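Local structure of protein translation elongation factor 1A (Methanosarcina mazei, 3WND) at residues T79-S84 and L110-G115; S48-Y53 and L74-T79; D282-C287 and V335-G340. The protein is a SelB/EF-Tu/aIF2-gamma-like GTP-binding factor that binds cysteinyl-tRNA(Cys) in its GTP-bound form and probably acts in translation elongation. All blocks are in the same frame, centred on the assembly; numbering follows the deposited sequence.

Contact 1 (T79-S84 and L110-G115); sequences TALNIS and LGFKHG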
# COMPACT_ATOMS: atom_id res chain seq x y z
N THR A 79 2.29 -3.33 -2.96
CA THR A 79 1.11 -4.00 -2.33
C THR A 79 0.94 -3.53 -0.89
O THR A 79 -0.18 -3.18 -0.52
CB THR A 79 1.29 -5.54 -2.38
OG1 THR A 79 1.42 -5.99 -3.75
CG2 THR A 79 0.12 -6.25 -1.69
N ALA A 80 2.03 -3.51 -0.08
CA ALA A 80 1.90 -3.08 1.29
C ALA A 80 1.36 -1.66 1.35
O ALA A 80 0.50 -1.37 2.15
CB ALA A 80 3.28 -3.08 1.93
N LEU A 81 1.89 -0.83 0.46
CA LEU A 81 1.42 0.56 0.46
C LEU A 81 -0.04 0.72 0.04
O LEU A 81 -0.74 1.51 0.62
CB LEU A 81 2.31 1.50 -0.36
CG LEU A 81 3.72 1.71 0.29
CD1 LEU A 81 4.66 2.51 -0.55
CD2 LEU A 81 3.64 2.32 1.76
N ASN A 82 -0.45 0.06 -1.04
CA ASN A 82 -1.81 0.25 -1.52
C ASN A 82 -2.88 -0.49 -0.73
O ASN A 82 -4.05 -0.32 -1.06
CB ASN A 82 -1.88 -0.15 -3.05
CG ASN A 82 -1.40 1.04 -4.01
OD1 ASN A 82 -1.31 2.21 -3.55
ND2 ASN A 82 -1.18 0.76 -5.33
N ILE A 83 -2.49 -1.26 0.30
CA ILE A 83 -3.50 -1.78 1.27
C ILE A 83 -3.47 -1.07 2.59
O ILE A 83 -4.29 -1.34 3.44
CB ILE A 83 -3.35 -3.34 1.46
CG1 ILE A 83 -2.15 -3.70 2.27
CG2 ILE A 83 -3.52 -4.07 0.12
CD1 ILE A 83 -2.00 -5.26 2.36
N SER A 84 -2.51 -0.15 2.74
CA SER A 84 -2.35 0.53 3.99
C SER A 84 -2.74 1.99 3.93
O SER A 84 -2.79 2.61 2.83
CB SER A 84 -0.88 0.40 4.45
OG SER A 84 -0.56 -0.97 4.63
N LEU A 110 3.30 8.29 -4.93
CA LEU A 110 1.96 7.80 -4.51
C LEU A 110 1.10 8.88 -3.89
O LEU A 110 -0.06 8.69 -3.60
CB LEU A 110 2.13 6.60 -3.59
CG LEU A 110 2.52 5.29 -4.33
CD1 LEU A 110 3.04 4.23 -3.36
CD2 LEU A 110 1.23 4.79 -5.00
N GLY A 111 1.72 10.01 -3.56
CA GLY A 111 0.95 11.06 -2.76
C GLY A 111 0.54 10.51 -1.42
O GLY A 111 -0.51 10.85 -0.93
N PHE A 112 1.44 9.75 -0.78
CA PHE A 112 1.06 8.99 0.37
C PHE A 112 1.06 10.00 1.49
O PHE A 112 2.11 10.47 1.93
CB PHE A 112 2.07 7.87 0.65
CG PHE A 112 1.47 6.76 1.45
CD1 PHE A 112 0.98 5.61 0.83
CD2 PHE A 112 1.29 6.92 2.83
CE1 PHE A 112 0.35 4.65 1.59
CE2 PHE A 112 0.64 5.93 3.59
CZ PHE A 112 0.21 4.79 2.97
N LYS A 113 -0.13 10.23 2.03
CA LYS A 113 -0.25 11.36 2.96
C LYS A 113 0.31 11.13 4.38
O LYS A 113 1.13 11.94 4.91
CB LYS A 113 -1.62 12.09 2.88
CG LYS A 113 -1.88 12.87 1.52
CD LYS A 113 -0.99 14.15 1.42
CE LYS A 113 -1.21 14.90 0.11
NZ LYS A 113 -2.60 15.48 -0.11
N HIS A 114 0.03 9.96 4.93
CA HIS A 114 0.12 9.81 6.38
C HIS A 114 1.24 8.85 6.65
O HIS A 114 1.25 7.71 6.15
CB HIS A 114 -1.16 9.12 6.81
CG HIS A 114 -2.34 9.96 6.64
ND1 HIS A 114 -2.54 11.05 7.45
CD2 HIS A 114 -3.43 9.86 5.82
CE1 HIS A 114 -3.69 11.65 7.14
NE2 HIS A 114 -4.26 10.92 6.14
N GLY A 115 2.24 9.29 7.40
CA GLY A 115 3.38 8.43 7.72
C GLY A 115 4.20 8.96 8.89
O GLY A 115 3.90 10.05 9.49
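Leu81, on helix 74-83 of the alpha/beta G domain, packs against Leu110 and Phe112, in the connection between helix 98-109 and strand 115-119. Its two methyls divide the work: CD1 of Leu81 meets CD1 of Leu110 at 3.7 Å, whereas CD2 of Leu81 lies 4.0 Å from CE1 of Phe112. No hydrogen bond crosses the contact, so it rests on apolar packing, probably helped by weak ring-edge polarity. The polarity shows at the phenyl group: Leu81 O sits near the ring plane, 3.5 Å from Phe112 CE1, and thus faces the slightly positive C-H edge. Ser84 O approaches the same end of the ring obliquely, 3.7 Å from Phe112 CZ. Phe112 extends this far across because its CG is turned anti to the backbone N (chi1 -157°). The other branch of Leu110, CD2, lies 3.9 Å from Asn82 OD1; the amide nitrogen of Asn82 is engaged elsewhere, by Gly307 O.

Further out, a Schellman motif ends helix 98-109 at Gly111, whose phi is 62°, and thereby sets the departure of the chain toward Phe112. Within 79-84, Leu81 and Ser84 also touch Ala25 of strand 21-28, which places the helix against the central sheet. The hydroxyl of Ser84 ties it back to Ala80: OG donates to Ala80 O at 2.7 Å, with OG tilted 22° from the carbonyl plane.

Contact 2 (S48-Y53 and L74-T79); sequences SDITMY and LKSLIT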
# COMPACT_ATOMS: atom_id res chain seq x y z
N SER A 48 3.13 -14.14 2.55
CA SER A 48 3.48 -14.50 1.16
C SER A 48 4.77 -13.72 0.74
O SER A 48 5.86 -13.92 1.32
CB SER A 48 2.28 -14.14 0.25
OG SER A 48 1.86 -12.77 0.37
N ASP A 49 4.66 -12.76 -0.20
CA ASP A 49 5.81 -11.82 -0.38
C ASP A 49 5.72 -10.63 0.57
O ASP A 49 6.66 -9.81 0.62
CB ASP A 49 5.90 -11.25 -1.80
CG ASP A 49 4.62 -10.53 -2.19
OD1 ASP A 49 3.52 -10.77 -1.63
OD2 ASP A 49 4.72 -9.71 -3.08
N ILE A 50 4.61 -10.56 1.31
CA ILE A 50 4.40 -9.59 2.39
C ILE A 50 3.92 -10.37 3.58
O ILE A 50 3.44 -11.46 3.42
CB ILE A 50 3.37 -8.45 2.08
CG1 ILE A 50 2.03 -9.03 1.59
CG2 ILE A 50 3.92 -7.52 0.97
CD1 ILE A 50 0.87 -8.00 1.63
N THR A 51 4.08 -9.80 4.78
CA THR A 51 3.58 -10.48 6.00
C THR A 51 2.79 -9.56 6.90
O THR A 51 3.21 -8.46 7.19
CB THR A 51 4.77 -11.14 6.81
OG1 THR A 51 5.50 -12.05 5.95
CG2 THR A 51 4.30 -11.87 8.01
N MET A 52 1.60 -10.04 7.31
CA MET A 52 0.72 -9.28 8.14
C MET A 52 1.02 -9.65 9.55
O MET A 52 1.23 -10.84 9.86
CB MET A 52 -0.75 -9.62 8.02
CG MET A 52 -1.31 -9.94 6.66
SD MET A 52 -0.58 -8.98 5.33
CE MET A 52 -1.78 -7.72 5.21
N TYR A 53 1.01 -8.65 10.39
CA TYR A 53 1.14 -8.80 11.83
C TYR A 53 -0.06 -8.12 12.41
O TYR A 53 -0.23 -6.90 12.33
CB TYR A 53 2.43 -8.16 12.39
CG TYR A 53 3.66 -8.93 11.92
CD1 TYR A 53 4.27 -8.64 10.71
CD2 TYR A 53 4.19 -9.96 12.70
CE1 TYR A 53 5.36 -9.40 10.23
CE2 TYR A 53 5.30 -10.70 12.26
CZ TYR A 53 5.89 -10.41 11.04
OH TYR A 53 6.99 -11.06 10.55
N LEU A 74 9.53 -4.78 -6.25
CA LEU A 74 8.62 -3.65 -6.00
C LEU A 74 7.25 -4.03 -5.60
O LEU A 74 6.60 -3.33 -4.82
CB LEU A 74 8.54 -2.76 -7.26
CG LEU A 74 9.91 -2.17 -7.69
CD1 LEU A 74 9.73 -1.24 -8.90
CD2 LEU A 74 10.74 -1.50 -6.61
N LYS A 75 6.72 -5.10 -6.18
CA LYS A 75 5.35 -5.55 -5.86
C LYS A 75 5.14 -5.67 -4.34
O LYS A 75 4.07 -5.33 -3.81
CB LYS A 75 5.10 -6.89 -6.61
CG LYS A 75 3.91 -7.74 -6.12
CD LYS A 75 3.81 -9.05 -6.90
CE LYS A 75 2.52 -9.84 -6.51
NZ LYS A 75 2.16 -10.99 -7.42
N SER A 76 6.19 -6.15 -3.61
CA SER A 76 6.01 -6.29 -2.16
C SER A 76 5.74 -4.92 -1.55
O SER A 76 4.79 -4.74 -0.74
CB SER A 76 7.28 -6.93 -1.57
OG SER A 76 7.21 -7.00 -0.08
N LEU A 77 6.56 -3.94 -1.92
CA LEU A 77 6.38 -2.60 -1.38
C LEU A 77 5.04 -1.97 -1.79
O LEU A 77 4.33 -1.38 -0.98
CB LEU A 77 7.53 -1.70 -1.88
CG LEU A 77 7.49 -0.21 -1.46
CD1 LEU A 77 7.74 -0.04 0.01
CD2 LEU A 77 8.54 0.53 -2.29
N ILE A 78 4.74 -2.05 -3.08
CA ILE A 78 3.57 -1.33 -3.59
C ILE A 78 2.31 -1.99 -3.08
O ILE A 78 1.34 -1.33 -2.80
CB ILE A 78 3.62 -1.15 -5.11
CG1 ILE A 78 4.91 -0.39 -5.53
CG2 ILE A 78 2.27 -0.51 -5.55
CD1 ILE A 78 5.06 0.96 -4.81
N THR A 79 2.29 -3.33 -2.96
CA THR A 79 1.11 -4.00 -2.33
C THR A 79 0.94 -3.53 -0.89
O THR A 79 -0.18 -3.18 -0.52
CB THR A 79 1.29 -5.54 -2.38
OG1 THR A 79 1.42 -5.99 -3.75
CG2 THR A 79 0.12 -6.25 -1.69
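Asp49 and Ser76 bring their CA atoms to 5.8 Å where the turn of the 43-47/51-55 hairpin runs past the start of helix 74-83 in the G domain. This helix follows strand 61-66 and, by its place in the fold, probably corresponds to the switch II helix of translational GTPases. A single hydrogen bond joins the two segments directly: Ser76 OG donates to Asp49 O at 2.9 Å, from a position 37° out of the carbonyl plane and therefore not on a lone pair. The hydroxyl can face the loop because it stands anti to its own backbone nitrogen (chi1 175°). Ser69 completes a small network, its N donating to Ser76 OG and its OG bonding to Asp49 O, so both ends of the bond have a second partner.

Ile50 supplies the apolar half. Its CG2 presses on the helix backbone, 3.4 Å from Ser76 O, while its CD1 meets Thr79 CG2 at 3.8 Å, the two side chains crossing at about a right angle. Thr79 turns its other branch back to the helix: OG1 bonds to Lys75 O at 2.7 Å, and Thr79 N reaches that same oxygen from the opposite face of its plane.

Asp49 OD2 lies 3.7 Å from Lys75 CG, beside the aliphatic part of the extended lysine. The charges themselves do not meet, since Asp49 OD2 and Lys75 NZ are 5.2 Å apart; instead Asp49 OD1 forms a salt bridge with Arg269. The chemistry thus implies short-range fixation by the Ser76-Asp49 hydrogen bond, which Ser69 reinforces, and by the packing of Ile50, with only a long-range, probably modest, attraction between Asp49 and Lys75.

Contact 3 (D282-C287 and V335-G340); sequences DYTLEC and VLELSG
Leu285 and Leu338 each hold CG anti to the carbonyl carbon (chi1 -54° and -63°), and these matching torsions lead their CD1 atoms to a 3.7 Å meeting, with the side chains crossing at about a right angle. The two are diagonal neighbours, not directly paired: Leu285 is opposite Leu336, and Leu338 is opposite Tyr283. Both pairs are antiparallel and hydrogen-bonded. Leu338 N donates to Tyr283 O at 2.8 Å in an almost straight bond (178°), and Tyr283 N returns one to Leu338 O at 3.0 Å. In the second pair Leu336 N reaches Leu285 O at 2.7 Å within the carbonyl plane, while Leu285 N bonds to Leu336 O at 2.8 Å. A CA-H...O contact adds to the load on Leu285 O, with Val335 CA 3.2 Å away.

The buried face carries Tyr283, Leu285, Leu336 and Leu338, extended by Cys287, whose SG lies 3.9 Å from Leu336 CD1. Leu304 of strand 301-306 and Leu354 of strand 352-355 continue this core. The other face is more polar: Thr284 CG2 touches Val335 CG1 at 3.7 Å, Thr284 and Glu337 run side by side, Glu286 makes a salt bridge with Lys370, and Ser339 OG bonds to Glu316.

Strand 282-289 is further paired with 363-369, and strand 333-340 with 309-320. An apolar interior enclosed by such curled antiparallel strands is characteristic of the C-terminal beta-barrel domain of EF-Tu-like factors, consistent with the SelB domain III family.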
# COMPACT_ATOMS: atom_id res chain seq x y z
N ASP A 282 -4.85 -2.23 -22.53
CA ASP A 282 -4.12 -0.97 -22.83
C ASP A 282 -4.54 0.24 -21.98
O ASP A 282 -5.63 0.26 -21.35
CB ASP A 282 -4.27 -0.58 -24.29
CG ASP A 282 -3.76 -1.65 -25.25
OD1 ASP A 282 -3.02 -2.64 -24.82
OD2 ASP A 282 -4.13 -1.48 -26.45
N TYR A 283 -3.68 1.25 -21.93
CA TYR A 283 -3.88 2.40 -21.03
C TYR A 283 -3.49 3.65 -21.71
O TYR A 283 -2.50 3.66 -22.40
CB TYR A 283 -3.05 2.27 -19.72
CG TYR A 283 -3.16 0.87 -19.17
CD1 TYR A 283 -4.24 0.50 -18.38
CD2 TYR A 283 -2.25 -0.11 -19.60
CE1 TYR A 283 -4.34 -0.82 -17.95
CE2 TYR A 283 -2.29 -1.41 -19.14
CZ TYR A 283 -3.38 -1.78 -18.36
OH TYR A 283 -3.50 -3.08 -17.91
N THR A 284 -4.23 4.71 -21.48
CA THR A 284 -3.76 6.04 -21.88
C THR A 284 -3.65 6.87 -20.61
O THR A 284 -4.67 7.20 -19.99
CB THR A 284 -4.80 6.71 -22.81
OG1 THR A 284 -5.09 5.85 -23.91
CG2 THR A 284 -4.31 8.08 -23.30
N LEU A 285 -2.43 7.16 -20.16
CA LEU A 285 -2.19 7.87 -18.86
C LEU A 285 -1.63 9.28 -18.99
O LEU A 285 -0.63 9.50 -19.74
CB LEU A 285 -1.19 7.06 -18.00
CG LEU A 285 -1.60 5.59 -17.76
CD1 LEU A 285 -0.56 4.87 -16.89
CD2 LEU A 285 -2.98 5.47 -17.06
N GLU A 286 -2.16 10.22 -18.17
CA GLU A 286 -1.60 11.55 -18.01
C GLU A 286 -0.58 11.34 -16.85
O GLU A 286 -0.97 11.00 -15.74
CB GLU A 286 -2.65 12.56 -17.56
CG GLU A 286 -3.77 12.83 -18.58
CD GLU A 286 -3.72 14.24 -19.15
OE1 GLU A 286 -2.69 14.94 -18.93
OE2 GLU A 286 -4.71 14.68 -19.79
N CYS A 287 0.69 11.52 -17.15
CA CYS A 287 1.79 11.09 -16.25
C CYS A 287 2.64 12.27 -15.88
O CYS A 287 2.81 13.26 -16.67
CB CYS A 287 2.70 10.10 -16.99
SG CYS A 287 1.89 8.53 -17.37
N VAL A 335 1.48 12.54 -21.84
CA VAL A 335 0.56 11.45 -21.98
C VAL A 335 1.29 10.26 -22.52
O VAL A 335 2.05 10.34 -23.54
CB VAL A 335 -0.69 11.82 -22.84
CG1 VAL A 335 -1.55 10.57 -23.07
CG2 VAL A 335 -1.47 12.95 -22.11
N LEU A 336 1.07 9.13 -21.85
CA LEU A 336 1.61 7.90 -22.34
C LEU A 336 0.50 6.94 -22.82
O LEU A 336 -0.44 6.65 -22.09
CB LEU A 336 2.48 7.19 -21.32
CG LEU A 336 3.76 7.94 -20.86
CD1 LEU A 336 4.54 7.06 -19.83
CD2 LEU A 336 4.66 8.29 -22.04
N GLU A 337 0.61 6.49 -24.09
CA GLU A 337 -0.27 5.42 -24.53
C GLU A 337 0.55 4.16 -24.27
O GLU A 337 1.64 4.00 -24.81
CB GLU A 337 -0.65 5.68 -26.03
CG GLU A 337 -2.04 6.33 -26.06
CD GLU A 337 -2.36 7.08 -27.33
OE1 GLU A 337 -1.81 6.67 -28.33
OE2 GLU A 337 -3.15 8.08 -27.34
N LEU A 338 0.02 3.27 -23.44
CA LEU A 338 0.74 2.07 -23.05
C LEU A 338 -0.01 0.78 -23.51
O LEU A 338 -1.19 0.76 -23.46
CB LEU A 338 0.85 2.06 -21.49
CG LEU A 338 1.65 3.20 -20.90
CD1 LEU A 338 1.53 3.00 -19.37
CD2 LEU A 338 3.13 3.17 -21.31
N SER A 339 0.68 -0.32 -23.83
CA SER A 339 0.02 -1.58 -24.14
C SER A 339 0.59 -2.70 -23.28
O SER A 339 1.77 -2.68 -22.92
CB SER A 339 0.23 -1.96 -25.60
OG SER A 339 1.63 -2.19 -25.84
N GLY A 340 -0.24 -3.70 -23.00
CA GLY A 340 0.18 -4.85 -22.16
C GLY A 340 -0.61 -6.10 -22.56
O GLY A 340 -1.45 -6.06 -23.48

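In the fold
The contacts follow one another along the chain in the order 2, 1, 3. Contacts 2 and 1 both use helix 74-83, share Thr79 and have centres about 12 Å apart; they also touch, Ile83 CD1 lying 3.8 Å from Met52 CE. Together they fit this helix into the G domain, from the loop before strand 51-55 to the connection after helix 98-109. Contact 3 belongs to a separate antiparallel sheet, its centre about 23 Å from that of contact 1 and 26 Å from that of contact 2, with no direct touch. Phe363 of that sheet nevertheless packs on Leu74, Leu77 and Ile78, so the shared helix also borders the C-terminal domain.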